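PDB 5NY5: 3,4-dihydroxybenzoate decarboxylase from Enterobacter cloacae, which catalyses the decarboxylation of 3,4-dihydroxybenzoate and, in reverse, the para-carboxylation of catechols, as a UbiD-family enzyme dependent on prenylated FMN. Local coordinates for residues Gly201-Val206 with Leu269-Arg274; Ala261-Glu266 with Lys307-Arg312; Ile367-Lys372 with Ile399-Asp404; Trp415-Arg420 with Thr459-Thr464. All coordinates share one frame; numbering follows the deposited sequence.

Contact 1 (Gly201-Val206 with Leu269-Arg274)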
loop_
_atom_site.group_PDB
_atom_site.type_symbol
_atom_site.label_atom_id
_atom_site.label_comp_id
_atom_site.label_asym_id
_atom_site.label_seq_id
_atom_site.Cartn_x
_atom_site.Cartn_y
_atom_site.Cartn_z
ATOM N N GLY A 201 -47.340 30.000 -7.414
ATOM C CA GLY A 201 -47.356 31.295 -6.763
ATOM C C GLY A 201 -48.176 31.334 -5.493
ATOM O O GLY A 201 -48.706 32.392 -5.137
ATOM N N LYS A 202 -48.297 30.204 -4.797
ATOM C CA LYS A 202 -49.069 30.102 -3.575
ATOM C C LYS A 202 -48.182 29.659 -2.417
ATOM O O LYS A 202 -47.301 28.813 -2.599
ATOM C CB LYS A 202 -50.227 29.107 -3.739
ATOM C CG LYS A 202 -51.362 29.610 -4.615
ATOM C CD LYS A 202 -52.154 30.707 -3.919
ATOM C CE LYS A 202 -52.785 30.199 -2.631
ATOM N NZ LYS A 202 -53.631 31.234 -1.973
ATOM N N PRO A 203 -48.378 30.215 -1.225
ATOM C CA PRO A 203 -47.578 29.792 -0.071
ATOM C C PRO A 203 -47.984 28.405 0.403
ATOM O O PRO A 203 -48.953 27.807 -0.069
ATOM C CB PRO A 203 -47.887 30.859 0.982
ATOM C CG PRO A 203 -49.245 31.353 0.616
ATOM C CD PRO A 203 -49.311 31.303 -0.885
ATOM N N LEU A 204 -47.213 27.890 1.357
ATOM C CA LEU A 204 -47.471 26.582 1.947
ATOM C C LEU A 204 -47.706 26.737 3.442
ATOM O O LEU A 204 -46.824 27.252 4.151
ATOM C CB LEU A 204 -46.308 25.622 1.691
ATOM C CG LEU A 204 -46.544 24.184 2.156
ATOM C CD1 LEU A 204 -47.637 23.524 1.329
ATOM C CD2 LEU A 204 -45.260 23.372 2.099
ATOM N N PRO A 205 -48.853 26.308 3.971
ATOM C CA PRO A 205 -49.119 26.482 5.405
ATOM C C PRO A 205 -48.388 25.427 6.224
ATOM O O PRO A 205 -48.408 24.240 5.894
ATOM C CB PRO A 205 -50.642 26.317 5.512
ATOM C CG PRO A 205 -51.134 25.985 4.107
ATOM C CD PRO A 205 -49.945 25.591 3.299
ATOM N N VAL A 206 -47.737 25.872 7.301
ATOM C CA VAL A 206 -46.997 24.990 8.193
ATOM C C VAL A 206 -47.268 25.394 9.634
ATOM O O VAL A 206 -47.635 26.533 9.929
ATOM C CB VAL A 206 -45.476 25.015 7.918
ATOM C CG1 VAL A 206 -45.164 24.437 6.544
ATOM C CG2 VAL A 206 -44.942 26.434 8.041
ATOM N N LEU A 269 -44.733 29.424 4.035
ATOM C CA LEU A 269 -43.508 29.567 3.256
ATOM C C LEU A 269 -43.810 30.421 2.030
ATOM O O LEU A 269 -44.539 29.993 1.130
ATOM C CB LEU A 269 -42.967 28.196 2.864
ATOM C CG LEU A 269 -42.323 27.390 3.993
ATOM C CD1 LEU A 269 -42.483 25.899 3.757
ATOM C CD2 LEU A 269 -40.853 27.748 4.121
ATOM N N LEU A 270 -43.253 31.625 1.993
ATOM C CA LEU A 270 -43.577 32.569 0.932
ATOM C C LEU A 270 -42.844 32.196 -0.352
ATOM O O LEU A 270 -41.622 32.015 -0.331
ATOM C CB LEU A 270 -43.212 33.987 1.348
ATOM C CG LEU A 270 -43.781 34.463 2.683
ATOM C CD1 LEU A 270 -43.421 35.917 2.922
ATOM C CD2 LEU A 270 -45.287 34.263 2.719
ATOM N N PRO A 271 -43.545 32.078 -1.477
ATOM C CA PRO A 271 -42.882 31.678 -2.721
ATOM C C PRO A 271 -42.044 32.802 -3.304
ATOM O O PRO A 271 -42.334 33.988 -3.128
ATOM C CB PRO A 271 -44.050 31.327 -3.652
ATOM C CG PRO A 271 -45.267 31.277 -2.778
ATOM C CD PRO A 271 -44.999 32.204 -1.645
ATOM N N GLY A 272 -40.988 32.410 -4.011
ATOM C CA GLY A 272 -40.158 33.362 -4.720
ATOM C C GLY A 272 -39.150 34.088 -3.855
ATOM O O GLY A 272 -38.021 34.335 -4.292
ATOM N N VAL A 273 -39.534 34.438 -2.632
ATOM C CA VAL A 273 -38.660 35.211 -1.762
ATOM C C VAL A 273 -37.575 34.304 -1.198
ATOM O O VAL A 273 -37.814 33.129 -0.889
ATOM C CB VAL A 273 -39.468 35.896 -0.644
ATOM C CG1 VAL A 273 -39.970 34.879 0.365
ATOM C CG2 VAL A 273 -38.632 36.968 0.043
ATOM N N ARG A 274 -36.366 34.846 -1.086
ATOM C CA ARG A 274 -35.238 34.139 -0.502
ATOM C C ARG A 274 -34.454 35.102 0.373
ATOM O O ARG A 274 -34.430 36.310 0.130
ATOM C CB ARG A 274 -34.317 33.537 -1.574
ATOM C CG ARG A 274 -34.932 32.380 -2.335
ATOM C CD ARG A 274 -35.339 31.267 -1.390
ATOM N NE ARG A 274 -36.447 30.485 -1.928
ATOM C CZ ARG A 274 -36.308 29.308 -2.526
ATOM N NH1 ARG A 274 -35.105 28.766 -2.659
ATOM N NH2 ARG A 274 -37.375 28.670 -2.986
#
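Leu-204 O accepts the backbone N-H of Leu-269 at 3.0 Å, with an angle of 160° at the hydrogen. The return bond, from Leu-204 N to Leu-269 O, is weak at 3.4 Å. Leu-269 O is also met by the CA of Pro-203 at 3.3 Å in a CH...O contact. Beside the backbones, the Leu-204 and Leu-269 side chains run in the same direction, and Leu-269 CD1 lies 4.1 Å from Leu-204 CD2. Val-206 CG1 approaches the same methyl group, but there the two side chains cross at about a right angle. At the other end Pro-271 presses its ring tip on the peptide that precedes Pro-203: CG is 3.2 Å from Lys-202 O. Gly-201, at positive phi, is the C' residue of the Schellman motif that ends helix 189-199, and Leu-204 packs back on Phe-193 and Ala-197 of that helix. The Val-206 side chain is about 8 Å from that of His-170, which binds prenylated FMN in another structure of this protein, the cofactor being absent here. The arrangement is that of a helix-to-strand connection entering the antiparallel sheet of the UbiD flavin-binding domain, which has a split-barrel fold.

Contact 2 (Ala261-Glu266 with Lys307-Arg312)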
loop_
_atom_site.group_PDB
_atom_site.type_symbol
_atom_site.label_atom_id
_atom_site.label_comp_id
_atom_site.label_asym_id
_atom_site.label_seq_id
_atom_site.Cartn_x
_atom_site.Cartn_y
_atom_site.Cartn_z
ATOM N N ALA A 261 -48.670 20.631 22.842
ATOM C CA ALA A 261 -47.401 21.327 22.728
ATOM C C ALA A 261 -47.358 22.546 23.645
ATOM O O ALA A 261 -48.379 23.017 24.151
ATOM C CB ALA A 261 -47.154 21.755 21.283
ATOM N N GLU A 262 -46.145 23.056 23.856
ATOM C CA GLU A 262 -45.967 24.257 24.663
ATOM C C GLU A 262 -46.171 25.518 23.834
ATOM O O GLU A 262 -46.921 26.415 24.230
ATOM C CB GLU A 262 -44.581 24.258 25.309
ATOM C CG GLU A 262 -44.430 23.294 26.472
ATOM C CD GLU A 262 -45.059 23.815 27.749
ATOM O OE1 GLU A 262 -45.054 25.046 27.956
ATOM O OE2 GLU A 262 -45.563 22.995 28.544
ATOM N N ILE A 263 -45.507 25.608 22.682
ATOM C CA ILE A 263 -45.581 26.776 21.813
ATOM C C ILE A 263 -45.816 26.311 20.383
ATOM O O ILE A 263 -45.257 25.296 19.950
ATOM C CB ILE A 263 -44.302 27.635 21.896
ATOM C CG1 ILE A 263 -43.991 27.998 23.348
ATOM C CG2 ILE A 263 -44.444 28.898 21.063
ATOM C CD1 ILE A 263 -42.807 28.913 23.503
ATOM N N ILE A 264 -46.645 27.052 19.653
ATOM C CA ILE A 264 -46.924 26.790 18.247
ATOM C C ILE A 264 -46.652 28.062 17.460
ATOM O O ILE A 264 -47.052 29.155 17.874
ATOM C CB ILE A 264 -48.380 26.330 18.022
ATOM C CG1 ILE A 264 -48.714 25.138 18.914
ATOM C CG2 ILE A 264 -48.606 25.981 16.558
ATOM C CD1 ILE A 264 -47.918 23.912 18.589
ATOM N N ILE A 265 -45.972 27.922 16.329
ATOM C CA ILE A 265 -45.793 29.010 15.378
ATOM C C ILE A 265 -46.509 28.616 14.096
ATOM O O ILE A 265 -46.134 27.634 13.443
ATOM C CB ILE A 265 -44.310 29.306 15.115
ATOM C CG1 ILE A 265 -43.593 29.645 16.420
ATOM C CG2 ILE A 265 -44.166 30.450 14.129
ATOM C CD1 ILE A 265 -42.126 29.970 16.237
ATOM N N GLU A 266 -47.550 29.364 13.746
ATOM C CA GLU A 266 -48.302 29.138 12.518
ATOM C C GLU A 266 -47.832 30.136 11.470
ATOM O O GLU A 266 -47.940 31.350 11.671
ATOM C CB GLU A 266 -49.804 29.277 12.758
ATOM C CG GLU A 266 -50.387 28.239 13.699
ATOM C CD GLU A 266 -51.885 28.389 13.871
ATOM O OE1 GLU A 266 -52.486 29.223 13.162
ATOM O OE2 GLU A 266 -52.462 27.673 14.715
ATOM N N LYS A 307 -48.216 33.799 10.820
ATOM C CA LYS A 307 -49.546 34.382 10.913
ATOM C C LYS A 307 -50.060 34.449 12.340
ATOM O O LYS A 307 -50.775 35.393 12.687
ATOM C CB LYS A 307 -50.536 33.586 10.057
ATOM C CG LYS A 307 -50.198 33.576 8.578
ATOM C CD LYS A 307 -50.101 34.989 8.036
ATOM C CE LYS A 307 -49.700 34.994 6.571
ATOM N NZ LYS A 307 -49.562 36.377 6.040
ATOM N N ALA A 308 -49.707 33.476 13.173
ATOM C CA ALA A 308 -50.122 33.476 14.565
ATOM C C ALA A 308 -49.119 32.685 15.388
ATOM O O ALA A 308 -48.540 31.706 14.913
ATOM C CB ALA A 308 -51.526 32.887 14.736
ATOM N N VAL A 309 -48.916 33.127 16.625
ATOM C CA VAL A 309 -48.152 32.379 17.615
ATOM C C VAL A 309 -49.126 31.890 18.675
ATOM O O VAL A 309 -50.041 32.617 19.075
ATOM C CB VAL A 309 -47.026 33.224 18.240
ATOM C CG1 VAL A 309 -46.162 32.368 19.150
ATOM C CG2 VAL A 309 -46.181 33.855 17.153
ATOM N N THR A 310 -48.930 30.655 19.124
ATOM C CA THR A 310 -49.906 29.964 19.952
ATOM C C THR A 310 -49.175 29.196 21.041
ATOM O O THR A 310 -48.286 28.394 20.744
ATOM C CB THR A 310 -50.760 29.028 19.085
ATOM O OG1 THR A 310 -51.857 29.761 18.525
ATOM C CG2 THR A 310 -51.284 27.860 19.874
HETATM N N MSE A 311 -49.540 29.449 22.295
HETATM C CA MSE A 311 -48.847 28.834 23.425
HETATM C C MSE A 311 -49.756 28.664 24.641
HETATM O O MSE A 311 -50.786 29.324 24.752
HETATM C CB MSE A 311 -47.619 29.661 23.800
HETATM C CG MSE A 311 -47.907 31.121 24.103
HETATM SE SE MSE A 311 -46.270 32.163 24.306
HETATM C CE MSE A 311 -46.329 32.470 26.229
ATOM N N ARG A 312 -49.379 27.759 25.541
ATOM C CA ARG A 312 -50.132 27.587 26.770
ATOM C C ARG A 312 -49.696 28.616 27.810
ATOM O O ARG A 312 -48.755 29.388 27.608
ATOM C CB ARG A 312 -49.976 26.169 27.322
ATOM C CG ARG A 312 -48.757 25.405 26.856
ATOM C CD ARG A 312 -48.512 24.208 27.768
ATOM N NE ARG A 312 -49.038 22.950 27.242
ATOM C CZ ARG A 312 -49.267 21.869 27.984
ATOM N NH1 ARG A 312 -49.734 20.761 27.425
ATOM N NH2 ARG A 312 -49.043 21.898 29.291
#
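Glu-262 and Arg-312 meet at a slant, their carboxylate and guanidinium planes 39° apart. Glu-262 OE2 lies 3.3 Å from Arg-312 CD and 3.7 Å from Arg-312 NE, a long salt bridge of charges only, since the oxygen is well out of the guanidinium plane. The arginine chain is bent at chi3 (98°), and its NE-H goes instead to Ala-261 O at 3.2 Å, reaching that oxygen from above the carbonyl plane. Ile-264 and Thr-310, by contrast, lie side by side and point the same way, with Thr-310 CG2 3.9 Å from Ile-264 CG1. Ile-263 and Met-311, a selenomethionine, repeat this on the opposite face, where Ile-263 CG1 is 4.0 Å from Met-311 CB. These last two pairs lie on strands 263-269 and 303-311, neighbours in the antiparallel sheet of the flavin-binding domain; the short segments run at 166°. At Glu-266 a classic beta bulge interrupts the regular pairing: its O takes two backbone donors, Lys-307 N at 2.6 Å and Ala-308 N at 3.1 Å. The Glu-266 carboxylate is held by the N-H groups of Val-251 and Ala-252. Glu-262 is bound by Arg-9 and by Ile-316 N, so with two arginines and an N-H around it this buried carboxylate is probably ionised.

Contact 3 (Ile367-Lys372 with Ile399-Asp404)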
loop_
_atom_site.group_PDB
_atom_site.type_symbol
_atom_site.label_atom_id
_atom_site.label_comp_id
_atom_site.label_asym_id
_atom_site.label_seq_id
_atom_site.Cartn_x
_atom_site.Cartn_y
_atom_site.Cartn_z
ATOM N N ILE A 367 -20.008 2.015 16.161
ATOM C CA ILE A 367 -19.367 0.960 16.935
ATOM C C ILE A 367 -20.264 -0.265 16.870
ATOM O O ILE A 367 -21.450 -0.188 17.205
ATOM C CB ILE A 367 -19.133 1.392 18.394
ATOM C CG1 ILE A 367 -18.691 2.855 18.459
ATOM C CG2 ILE A 367 -18.121 0.484 19.065
ATOM C CD1 ILE A 367 -17.374 3.139 17.786
ATOM N N LEU A 368 -19.705 -1.390 16.439
ATOM C CA LEU A 368 -20.466 -2.617 16.261
ATOM C C LEU A 368 -19.923 -3.694 17.184
ATOM O O LEU A 368 -18.718 -3.961 17.194
ATOM C CB LEU A 368 -20.425 -3.087 14.807
ATOM C CG LEU A 368 -21.541 -2.572 13.894
ATOM C CD1 LEU A 368 -21.508 -1.059 13.759
ATOM C CD2 LEU A 368 -21.451 -3.232 12.528
ATOM N N GLN A 369 -20.814 -4.306 17.953
ATOM C CA GLN A 369 -20.469 -5.372 18.883
ATOM C C GLN A 369 -20.997 -6.677 18.309
ATOM O O GLN A 369 -22.213 -6.881 18.237
ATOM C CB GLN A 369 -21.056 -5.102 20.264
ATOM C CG GLN A 369 -20.551 -6.034 21.342
ATOM C CD GLN A 369 -21.225 -5.788 22.670
ATOM O OE1 GLN A 369 -22.448 -5.711 22.745
ATOM N NE2 GLN A 369 -20.431 -5.654 23.726
ATOM N N VAL A 370 -20.086 -7.555 17.898
ATOM C CA VAL A 370 -20.454 -8.829 17.302
ATOM C C VAL A 370 -19.955 -9.947 18.201
ATOM O O VAL A 370 -19.112 -9.749 19.078
ATOM C CB VAL A 370 -19.893 -8.989 15.876
ATOM C CG1 VAL A 370 -20.415 -7.884 14.978
ATOM C CG2 VAL A 370 -18.374 -8.989 15.902
ATOM N N LYS A 371 -20.492 -11.142 17.968
ATOM C CA LYS A 371 -20.108 -12.336 18.710
ATOM C C LYS A 371 -19.857 -13.457 17.713
ATOM O O LYS A 371 -20.794 -13.952 17.082
ATOM C CB LYS A 371 -21.187 -12.734 19.717
ATOM C CG LYS A 371 -20.860 -13.979 20.522
ATOM C CD LYS A 371 -22.014 -14.353 21.443
ATOM C CE LYS A 371 -21.681 -15.569 22.293
ATOM N NZ LYS A 371 -22.864 -16.039 23.065
ATOM N N LYS A 372 -18.597 -13.853 17.564
ATOM C CA LYS A 372 -18.263 -14.992 16.723
ATOM C C LYS A 372 -18.594 -16.275 17.474
ATOM O O LYS A 372 -18.001 -16.566 18.519
ATOM C CB LYS A 372 -16.793 -14.946 16.316
ATOM C CG LYS A 372 -16.458 -13.772 15.415
ATOM C CD LYS A 372 -14.967 -13.670 15.163
ATOM C CE LYS A 372 -14.625 -12.396 14.418
ATOM N NZ LYS A 372 -13.158 -12.174 14.377
ATOM N N ILE A 399 -15.860 0.717 13.911
ATOM C CA ILE A 399 -15.006 -0.065 14.790
ATOM C C ILE A 399 -15.762 -1.326 15.174
ATOM O O ILE A 399 -16.904 -1.253 15.638
ATOM C CB ILE A 399 -14.582 0.734 16.034
ATOM C CG1 ILE A 399 -13.732 1.933 15.615
ATOM C CG2 ILE A 399 -13.804 -0.149 16.985
ATOM C CD1 ILE A 399 -13.337 2.836 16.747
ATOM N N LEU A 400 -15.131 -2.477 14.964
ATOM C CA LEU A 400 -15.693 -3.774 15.304
ATOM C C LEU A 400 -15.047 -4.289 16.583
ATOM O O LEU A 400 -13.820 -4.344 16.678
ATOM C CB LEU A 400 -15.465 -4.774 14.169
ATOM C CG LEU A 400 -15.939 -4.397 12.766
ATOM C CD1 LEU A 400 -15.230 -5.243 11.728
ATOM C CD2 LEU A 400 -17.439 -4.578 12.655
ATOM N N VAL A 401 -15.869 -4.668 17.561
ATOM C CA VAL A 401 -15.391 -5.229 18.817
ATOM C C VAL A 401 -16.234 -6.453 19.157
ATOM O O VAL A 401 -17.308 -6.669 18.599
ATOM C CB VAL A 401 -15.434 -4.209 19.974
ATOM C CG1 VAL A 401 -14.547 -3.021 19.675
ATOM C CG2 VAL A 401 -16.855 -3.757 20.218
ATOM N N ASP A 402 -15.731 -7.251 20.098
ATOM C CA ASP A 402 -16.399 -8.471 20.524
ATOM C C ASP A 402 -17.390 -8.183 21.651
ATOM O O ASP A 402 -17.530 -7.055 22.126
ATOM C CB ASP A 402 -15.375 -9.516 20.958
ATOM C CG ASP A 402 -14.475 -9.951 19.824
ATOM O OD1 ASP A 402 -14.979 -10.591 18.877
ATOM O OD2 ASP A 402 -13.262 -9.660 19.884
ATOM N N GLU A 403 -18.087 -9.232 22.092
ATOM C CA GLU A 403 -19.155 -9.071 23.069
ATOM C C GLU A 403 -18.645 -8.771 24.473
ATOM O O GLU A 403 -19.448 -8.387 25.329
ATOM C CB GLU A 403 -20.037 -10.323 23.095
ATOM C CG GLU A 403 -19.363 -11.575 23.643
ATOM C CD GLU A 403 -18.502 -12.288 22.615
ATOM O OE1 GLU A 403 -18.016 -11.627 21.677
ATOM O OE2 GLU A 403 -18.317 -13.518 22.741
ATOM N N ASP A 404 -17.348 -8.925 24.735
ATOM C CA ASP A 404 -16.786 -8.606 26.040
ATOM C C ASP A 404 -16.177 -7.208 26.087
ATOM O O ASP A 404 -15.340 -6.930 26.949
ATOM C CB ASP A 404 -15.753 -9.659 26.446
ATOM C CG ASP A 404 -14.554 -9.695 25.522
ATOM O OD1 ASP A 404 -14.643 -9.156 24.400
ATOM O OD2 ASP A 404 -13.524 -10.276 25.920
HETATM O O HOH W 1 -16.856 -12.832 19.249
#
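Gln-369 reaches across to Val-401, Asp-402 and Glu-403 with its CG anti to the backbone N (chi1 -170°), which lays the chain along the neighbouring backbone. Its CB lies 4.4 Å from Val-401 CG2. One step on, CG sits 3.3 Å from Asp-402 O, and CD comes to 3.9 Å from Glu-403 CA. At the tip NE2 is close to Glu-403 O, but the angle is too poor for a hydrogen bond; its polar partner is Val-405 O, in a weak bond. The backbones pair in parallel, the short strand segments 24° apart. Leu-368 N gives to Ile-399 O at 2.9 Å, Val-401 N to Leu-368 O, and Val-370 N to Val-401 O, each nearly straight and close to the line of the accepting carbonyl. The two strands are the ends of a beta-alpha-beta unit whose connecting helix, 380-391, packs on the face bearing Leu-368 and Leu-400. The other face, with Ile-367 and Ile-399 side by side, meets helix 410-419 through Ile-413. Beyond the strands, a water accepts from Lys-372 N at 2.6 Å and donates to both Asp-402 OD1 and Glu-403 OE1, bridging the two segments. Asp-402 turns its other oxygen, OD2, to Val-465 N. Glu-403 crosses the extended aliphatic chain of Lys-371 at a slant, and its OE2 lies 3.4 Å from Lys-371 CG. Between Glu-403 OE2 and the ammonium NZ of Lys-371 there remain 5.2 Å, too far for an ion pair in contact.

Contact 4 (Trp415-Arg420 with Thr459-Thr464)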
loop_
_atom_site.group_PDB
_atom_site.type_symbol
_atom_site.label_atom_id
_atom_site.label_comp_id
_atom_site.label_asym_id
_atom_site.label_seq_id
_atom_site.Cartn_x
_atom_site.Cartn_y
_atom_site.Cartn_z
ATOM N N TRP A 415 -9.071 0.379 24.261
ATOM C CA TRP A 415 -8.392 -0.831 24.714
ATOM C C TRP A 415 -8.415 -1.908 23.637
ATOM O O TRP A 415 -7.391 -2.537 23.348
ATOM C CB TRP A 415 -9.031 -1.348 26.001
ATOM C CG TRP A 415 -8.503 -2.687 26.418
ATOM C CD1 TRP A 415 -7.354 -2.934 27.108
ATOM C CD2 TRP A 415 -9.102 -3.964 26.169
ATOM N NE1 TRP A 415 -7.200 -4.282 27.305
ATOM C CE2 TRP A 415 -8.259 -4.936 26.736
ATOM C CE3 TRP A 415 -10.266 -4.377 25.520
ATOM C CZ2 TRP A 415 -8.547 -6.296 26.677
ATOM C CZ3 TRP A 415 -10.547 -5.728 25.461
ATOM C CH2 TRP A 415 -9.691 -6.670 26.034
ATOM N N ALA A 416 -9.586 -2.150 23.041
ATOM C CA ALA A 416 -9.669 -3.108 21.944
ATOM C C ALA A 416 -8.801 -2.681 20.770
ATOM O O ALA A 416 -8.236 -3.532 20.072
ATOM C CB ALA A 416 -11.120 -3.272 21.499
HETATM N N MSE A 417 -8.671 -1.377 20.552
HETATM C CA MSE A 417 -7.843 -0.826 19.488
HETATM C C MSE A 417 -6.360 -0.889 19.817
HETATM O O MSE A 417 -5.520 -0.616 18.966
HETATM C CB MSE A 417 -8.241 0.621 19.204
HETATM C CG MSE A 417 -9.592 0.756 18.550
HETATM SE SE MSE A 417 -9.614 2.084 17.142
HETATM C CE MSE A 417 -9.998 3.657 18.208
ATOM N N THR A 418 -6.043 -1.245 21.059
ATOM C CA THR A 418 -4.664 -1.341 21.517
ATOM C C THR A 418 -4.163 -2.778 21.580
ATOM O O THR A 418 -3.058 -3.067 21.113
ATOM C CB THR A 418 -4.525 -0.672 22.892
ATOM O OG1 THR A 418 -4.608 0.749 22.744
ATOM C CG2 THR A 418 -3.203 -1.022 23.531
ATOM N N THR A 419 -4.956 -3.693 22.132
ATOM C CA THR A 419 -4.517 -5.062 22.357
ATOM C C THR A 419 -5.145 -6.069 21.408
ATOM O O THR A 419 -4.808 -7.253 21.480
ATOM C CB THR A 419 -4.816 -5.488 23.799
ATOM O OG1 THR A 419 -6.228 -5.675 23.958
ATOM C CG2 THR A 419 -4.333 -4.432 24.778
ATOM N N ARG A 420 -6.052 -5.644 20.535
ATOM C CA ARG A 420 -6.762 -6.549 19.640
ATOM C C ARG A 420 -6.730 -6.019 18.219
ATOM O O ARG A 420 -7.721 -6.080 17.485
ATOM C CB ARG A 420 -8.195 -6.766 20.114
ATOM C CG ARG A 420 -8.286 -7.585 21.384
ATOM C CD ARG A 420 -9.703 -7.684 21.900
ATOM N NE ARG A 420 -9.800 -8.665 22.974
ATOM C CZ ARG A 420 -10.927 -8.987 23.594
ATOM N NH1 ARG A 420 -12.064 -8.402 23.250
ATOM N NH2 ARG A 420 -10.914 -9.894 24.559
ATOM N N THR A 459 -13.045 4.169 6.859
ATOM C CA THR A 459 -12.101 3.224 7.436
ATOM C C THR A 459 -12.827 2.243 8.340
ATOM O O THR A 459 -13.660 2.641 9.159
ATOM C CB THR A 459 -11.006 3.957 8.219
ATOM O OG1 THR A 459 -10.419 4.964 7.386
ATOM C CG2 THR A 459 -9.923 2.990 8.651
ATOM N N ILE A 460 -12.500 0.967 8.193
ATOM C CA ILE A 460 -13.028 -0.094 9.037
ATOM C C ILE A 460 -11.895 -0.564 9.939
ATOM O O ILE A 460 -10.905 -1.135 9.464
ATOM C CB ILE A 460 -13.598 -1.251 8.206
ATOM C CG1 ILE A 460 -14.699 -0.747 7.274
ATOM C CG2 ILE A 460 -14.119 -2.348 9.110
ATOM C CD1 ILE A 460 -15.245 -1.803 6.320
ATOM N N PHE A 461 -12.029 -0.321 11.238
ATOM C CA PHE A 461 -11.090 -0.823 12.235
ATOM C C PHE A 461 -11.643 -2.134 12.778
ATOM O O PHE A 461 -12.646 -2.136 13.497
ATOM C CB PHE A 461 -10.887 0.188 13.360
ATOM C CG PHE A 461 -10.286 1.488 12.917
ATOM C CD1 PHE A 461 -8.917 1.697 12.987
ATOM C CD2 PHE A 461 -11.087 2.511 12.449
ATOM C CE1 PHE A 461 -8.365 2.899 12.589
ATOM C CE2 PHE A 461 -10.539 3.714 12.050
ATOM C CZ PHE A 461 -9.176 3.907 12.120
ATOM N N ASP A 462 -10.997 -3.244 12.435
ATOM C CA ASP A 462 -11.421 -4.558 12.911
ATOM C C ASP A 462 -10.652 -4.876 14.186
ATOM O O ASP A 462 -9.505 -5.323 14.141
ATOM C CB ASP A 462 -11.204 -5.624 11.844
ATOM C CG ASP A 462 -11.585 -7.012 12.322
ATOM O OD1 ASP A 462 -11.101 -7.995 11.727
ATOM O OD2 ASP A 462 -12.364 -7.126 13.293
ATOM N N CYS A 463 -11.293 -4.654 15.332
ATOM C CA CYS A 463 -10.696 -4.938 16.627
ATOM C C CYS A 463 -11.268 -6.193 17.261
ATOM O O CYS A 463 -11.216 -6.340 18.485
ATOM C CB CYS A 463 -10.874 -3.748 17.566
ATOM S SG CYS A 463 -10.243 -2.224 16.885
ATOM N N THR A 464 -11.824 -7.091 16.457
ATOM C CA THR A 464 -12.313 -8.366 16.952
ATOM C C THR A 464 -11.181 -9.381 16.945
ATOM O O THR A 464 -10.289 -9.342 16.097
ATOM C CB THR A 464 -13.485 -8.877 16.108
ATOM O OG1 THR A 464 -13.024 -9.254 14.804
ATOM C CG2 THR A 464 -14.537 -7.797 15.965
HETATM O O HOH W 2 -12.851 -7.304 20.588
#
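Met-417, a selenomethionine, carries its SE to 4.7 Å from the centroid of the Phe-461 ring, 29° off the ring normal: a Met-aromatic contact of oblique approach, with selenium in the place of sulfur. It joins the end of helix 410-419 to strand 455-462 of the mixed sheet in the C-terminal UbiD domain. Chi1 (-70°) and the bend at chi2 (-139°) carry the selenium to the ring, the bend at chi3 turning only CE, while the earlier part of the same side chain stays on Cys-463, with Met-417 CG 3.5 Å from the SG of that cysteine. Cys-463 lies against the helix, SG on Met-417 and CB on Ala-416. Its CB is 4.0 Å from Ala-416 CB, and its CA makes a CH...O contact of 3.3 Å with Arg-420 O. The polar link is indirect: a water accepts from Arg-420 NH1 at 3.0 Å and donates to Cys-463 O at 2.8 Å. Arg-420, the first residue to leave the helical backbone angles, runs extended from CG to NE, and its guanidinium has Trp-415 CH2 over the centre of one face. The same group binds Asp-404 OD1 and Phe-473 O, whereas Trp-415 NE1 donates a hydrogen bond to Pro-291 O of a neighbouring subunit, placing this helix end at the subunit interface. Within 459-464, Asp-462 closes an Asx turn. Its OD2 receives Thr-464 N at 3.2 Å from above the carboxylate plane and Thr-464 OG1 at 2.7 Å on the syn lone pair.

From the N terminus, the segments of contacts 1 and 2 alternate. Contact 1 closes a loop of 62 residues between 201-206 and 269-274; 261-266 falls inside that loop, and its contact 2 partner, 307-312, comes after the loop has closed. The two loops therefore cross, and strand 263-269 serves both, tying 204-210 to 303-311 within the antiparallel sheet of the flavin-binding domain. Contact 3 then closes a loop of 26 residues and contact 4 one of 38, in series, on the opposite side of the chain's centre. Their centres lie 10 Å apart, and Leu-400 probably hydrogen-bonds through its backbone to Phe-461 O and Cys-463 N, so they share the C-terminal sheet. Contacts 1 and 3 have centres about 49 Å apart.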